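Local structure of reticulocyte-binding protein 2a (Plasmodium vivax, 4Z8N) at residues 244-247 with 248-251; 57-60 with 61-65. The protein probably binds the surface of red blood cells, reticulocytes in particular, through the erythrocyte-binding domain modelled here, as part of host-cell invasion by the malaria parasite. One frame throughout, in Å; residues are numbered along the deposited sequence.

Overall arrangement
Both contacts are local in this mainly helical domain, and their centres lie about 32 Å apart without touching. Interaction 1 is where a loop turns into the long helix 246-297, about 31 Å from the centre of the chain; interaction 2 lies wholly inside helix 42-69, nearer the middle at about 19 Å. Each buries two apolar residues (Val244 and Leu249; Leu59 and Ile63) and leaves a proline and a serine exposed. Their chemistry follows position: at 244-247 with 248-251 the carbonyl of the N-cap proline serves the first turn and side-chain contact is chiefly apolar, whereas at 57-60 with 61-65 continuous helix bonding is doubled by two serine hydroxyls.

Interaction 1 (244-247 with 248-251); sequences VPLS and TLKK
Val244 meets the new helix with one methyl: its CG2 lies 3.9 Å from CD1 of Leu249, the two side chains crossing at about a right angle. That methyl sits between the backbone N and the carbonyl carbon of its own residue (chi1 -60°), which turns it toward the first turn. Both residues are buried, and the loop around Cys146 and Thr148 packs on them; a backbone hydrogen bond joins Val244 to Cys146, a half-cystine of the Cys142-Cys146 disulfide.

Pro245 is the N-cap residue. Its carbonyl O accepts the N-H of Leu249 at 3.0 Å, and a weak, strongly bent bond from Thr248 N. The ring also touches Thr248, with CG 3.4 Å from the threonine OG1. This oxygen is directed back to the proline because it lies beside its own backbone N, anti to the carbonyl carbon (chi1 -62°).

Leu246 opens the helix proper. Its O receives the N-H of Lys250, with Leu246 O and Lys250 N 2.9 Å apart. Its side chain starts out away from the following turn but bends back, bringing CD1 to 4.1 Å from CD2 of Leu249. CG of Lys250 lies off the end of the same carbonyl, 3.5 Å from Leu246 O, and the lysine chain then carries NZ on to hydrogen bonds with Tyr134 O and Asn138 OD1.

Ser247 faces outward on the exposed side of the turn, and its O lies 3.7 Å from Lys251 N, longer than a regular helix bond. Together these residues make a helix N-terminus with proline at the N-cap position, where a loop enters the long helix 246-297 of the Rh5-type coiled-coil domain beside a disulfide-bearing loop.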
loop_
_atom_site.group_PDB
_atom_site.type_symbol
_atom_site.label_atom_id
_atom_site.label_comp_id
_atom_site.label_asym_id
_atom_site.label_seq_id
_atom_site.Cartn_x
_atom_site.Cartn_y
_atom_site.Cartn_z
ATOM N N VAL A 244 1.934 33.453 13.076
ATOM C CA VAL A 244 0.554 32.989 12.933
ATOM C C VAL A 244 -0.027 32.656 14.306
ATOM O O VAL A 244 0.721 32.404 15.252
ATOM C CB VAL A 244 0.446 31.742 12.016
ATOM C CG1 VAL A 244 0.975 32.043 10.623
ATOM C CG2 VAL A 244 1.178 30.558 12.628
ATOM N N PRO A 245 -1.364 32.674 14.429
ATOM C CA PRO A 245 -1.983 32.209 15.676
ATOM C C PRO A 245 -1.843 30.697 15.835
ATOM O O PRO A 245 -1.631 29.999 14.842
ATOM C CB PRO A 245 -3.451 32.620 15.516
ATOM C CG PRO A 245 -3.657 32.724 14.041
ATOM C CD PRO A 245 -2.357 33.230 13.493
ATOM N N LEU A 246 -1.965 30.204 17.065
ATOM C CA LEU A 246 -1.741 28.790 17.359
ATOM C C LEU A 246 -2.711 27.865 16.627
ATOM O O LEU A 246 -2.310 26.811 16.131
ATOM C CB LEU A 246 -1.835 28.539 18.866
ATOM C CG LEU A 246 -1.655 27.082 19.304
ATOM C CD1 LEU A 246 -0.307 26.541 18.847
ATOM C CD2 LEU A 246 -1.808 26.943 20.810
ATOM N N SER A 247 -3.981 28.256 16.570
ATOM C CA SER A 247 -5.001 27.452 15.902
ATOM C C SER A 247 -4.622 27.195 14.448
ATOM O O SER A 247 -4.863 26.113 13.910
ATOM C CB SER A 247 -6.363 28.141 15.977
ATOM O OG SER A 247 -6.357 29.356 15.248
ATOM N N THR A 248 -4.024 28.202 13.822
ATOM C CA THR A 248 -3.524 28.077 12.461
ATOM C C THR A 248 -2.309 27.156 12.424
ATOM O O THR A 248 -2.189 26.302 11.545
ATOM C CB THR A 248 -3.143 29.452 11.875
ATOM O OG1 THR A 248 -4.306 30.287 11.818
ATOM C CG2 THR A 248 -2.561 29.301 10.477
ATOM N N LEU A 249 -1.421 27.333 13.396
ATOM C CA LEU A 249 -0.178 26.573 13.470
ATOM C C LEU A 249 -0.423 25.071 13.553
ATOM O O LEU A 249 0.274 24.288 12.906
ATOM C CB LEU A 249 0.648 27.027 14.673
ATOM C CG LEU A 249 2.091 26.525 14.709
ATOM C CD1 LEU A 249 2.922 27.236 13.651
ATOM C CD2 LEU A 249 2.697 26.709 16.093
ATOM N N LYS A 250 -1.408 24.678 14.355
ATOM C CA LYS A 250 -1.756 23.268 14.508
ATOM C C LYS A 250 -2.136 22.648 13.170
ATOM O O LYS A 250 -1.703 21.542 12.841
ATOM C CB LYS A 250 -2.907 23.097 15.502
ATOM C CG LYS A 250 -2.557 23.436 16.938
ATOM C CD LYS A 250 -3.480 22.707 17.901
ATOM C CE LYS A 250 -4.247 23.675 18.783
ATOM N NZ LYS A 250 -5.084 22.962 19.789
ATOM N N LYS A 251 -2.944 23.371 12.403
ATOM C CA LYS A 251 -3.405 22.887 11.108
ATOM C C LYS A 251 -2.260 22.828 10.101
ATOM O O LYS A 251 -2.184 21.899 9.296
ATOM C CB LYS A 251 -4.539 23.765 10.580
ATOM C CG LYS A 251 -5.436 23.071 9.578
ATOM C CD LYS A 251 -6.173 24.068 8.710
ATOM C CE LYS A 251 -6.917 23.364 7.602
ATOM N NZ LYS A 251 -7.558 22.106 8.090
#

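Interaction 2 (57-60 with 61-65); sequences NPLM and SSIQN
Ser61 and Ser62 turn their hydroxyls back along the helix onto the carbonyls of Asn57 and Pro58, one turn earlier. Both serines hold OG anti to their own carbonyl carbon and beside the backbone N (chi1 -64° and -62°), the rotamer that brings the hydroxyl to the i-4 carbonyl. Ser61 OG donates to Asn57 O at 3.0 Å, and Ser62 OG to Pro58 O at 3.1 Å. Each oxygen also takes the N-H of the same serine, and hydroxyl and amide arrive from opposite faces of the carbonyl plane.

Leu59 and Ile63 lie on the inner side of the helix. Their side chains meet at a slant, with Ile63 CD1 reaching Leu59 CG at 4.2 Å; CG1 of Ile63 also abuts the carbonyl oxygen, 3.2 Å from Leu59 O. Met126 of helix 119-136 touches both residues, and Tyr122 and Arg125 of that helix also pack on Leu59.

Met60 and Gln64 approach aslant on a further face, Gln64 OE1 standing 4.0 Å from Met60 CG. The methionine chain, bent at chi2 and chi3, packs against Tyr22, Pro23, Phe24 and Met28. In the backbone, Ile63 N bonds to Leu59 O, and Gln64 N to Met60 O at 2.8 Å.

Proline at position 58 has no N-H to give to the preceding turn, and the helix is kinked there. Just beyond the kink, the paired serines give two carbonyls a second donor each, so both serine hydroxyls spend their proton inside the helix while the apolar face packs against its neighbours.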
loop_
_atom_site.group_PDB
_atom_site.type_symbol
_atom_site.label_atom_id
_atom_site.label_comp_id
_atom_site.label_asym_id
_atom_site.label_seq_id
_atom_site.Cartn_x
_atom_site.Cartn_y
_atom_site.Cartn_z
ATOM N N ASN A 57 0.882 2.687 21.015
ATOM C CA ASN A 57 1.639 1.440 21.135
ATOM C C ASN A 57 0.785 0.204 21.454
ATOM O O ASN A 57 0.989 -0.847 20.843
ATOM C CB ASN A 57 2.749 1.592 22.180
ATOM C CG ASN A 57 3.933 2.384 21.661
ATOM O OD1 ASN A 57 4.234 2.359 20.467
ATOM N ND2 ASN A 57 4.612 3.091 22.556
ATOM N N PRO A 58 -0.168 0.308 22.404
ATOM C CA PRO A 58 -1.031 -0.864 22.595
ATOM C C PRO A 58 -1.917 -1.141 21.383
ATOM O O PRO A 58 -2.221 -2.300 21.096
ATOM C CB PRO A 58 -1.883 -0.483 23.811
ATOM C CG PRO A 58 -1.090 0.551 24.522
ATOM C CD PRO A 58 -0.412 1.329 23.440
ATOM N N LEU A 59 -2.326 -0.086 20.683
ATOM C CA LEU A 59 -3.143 -0.233 19.484
ATOM C C LEU A 59 -2.372 -0.960 18.386
ATOM O O LEU A 59 -2.900 -1.872 17.750
ATOM C CB LEU A 59 -3.620 1.130 18.978
ATOM C CG LEU A 59 -4.393 1.121 17.656
ATOM C CD1 LEU A 59 -5.646 0.264 17.758
ATOM C CD2 LEU A 59 -4.746 2.534 17.225
ATOM N N MET A 60 -1.124 -0.552 18.172
ATOM C CA MET A 60 -0.268 -1.187 17.175
ATOM C C MET A 60 -0.049 -2.662 17.504
ATOM O O MET A 60 -0.031 -3.513 16.613
ATOM C CB MET A 60 1.080 -0.466 17.076
ATOM C CG MET A 60 2.049 -1.112 16.099
ATOM S SD MET A 60 1.432 -1.085 14.397
ATOM C CE MET A 60 1.916 0.556 13.864
ATOM N N SER A 61 0.110 -2.957 18.789
ATOM C CA SER A 61 0.319 -4.326 19.240
ATOM C C SER A 61 -0.900 -5.194 18.938
ATOM O O SER A 61 -0.764 -6.340 18.512
ATOM C CB SER A 61 0.635 -4.354 20.736
ATOM O OG SER A 61 1.861 -3.694 21.006
ATOM N N SER A 62 -2.088 -4.638 19.150
ATOM C CA SER A 62 -3.330 -5.358 18.886
ATOM C C SER A 62 -3.505 -5.631 17.394
ATOM O O SER A 62 -3.957 -6.707 16.999
ATOM C CB SER A 62 -4.528 -4.573 19.422
ATOM O OG SER A 62 -4.448 -4.424 20.830
ATOM N N ILE A 63 -3.146 -4.649 16.572
ATOM C CA ILE A 63 -3.196 -4.801 15.124
ATOM C C ILE A 63 -2.192 -5.851 14.665
ATOM O O ILE A 63 -2.522 -6.743 13.885
ATOM C CB ILE A 63 -2.905 -3.469 14.405
ATOM C CG1 ILE A 63 -3.972 -2.431 14.757
ATOM C CG2 ILE A 63 -2.838 -3.674 12.896
ATOM C CD1 ILE A 63 -3.697 -1.059 14.180
ATOM N N GLN A 64 -0.967 -5.738 15.167
ATOM C CA GLN A 64 0.111 -6.646 14.797
ATOM C C GLN A 64 -0.226 -8.089 15.159
ATOM O O GLN A 64 0.056 -9.011 14.392
ATOM C CB GLN A 64 1.415 -6.220 15.475
ATOM C CG GLN A 64 2.666 -6.679 14.752
ATOM C CD GLN A 64 3.702 -5.579 14.635
ATOM O OE1 GLN A 64 3.710 -4.633 15.424
ATOM N NE2 GLN A 64 4.579 -5.695 13.644
ATOM N N ASN A 65 -0.834 -8.280 16.327
ATOM C CA ASN A 65 -1.255 -9.607 16.759
ATOM C C ASN A 65 -2.337 -10.175 15.851
ATOM O O ASN A 65 -2.337 -11.367 15.540
ATOM C CB ASN A 65 -1.755 -9.575 18.205
ATOM C CG ASN A 65 -0.650 -9.265 19.195
ATOM O OD1 ASN A 65 0.522 -9.546 18.943
ATOM N ND2 ASN A 65 -1.018 -8.682 20.330
#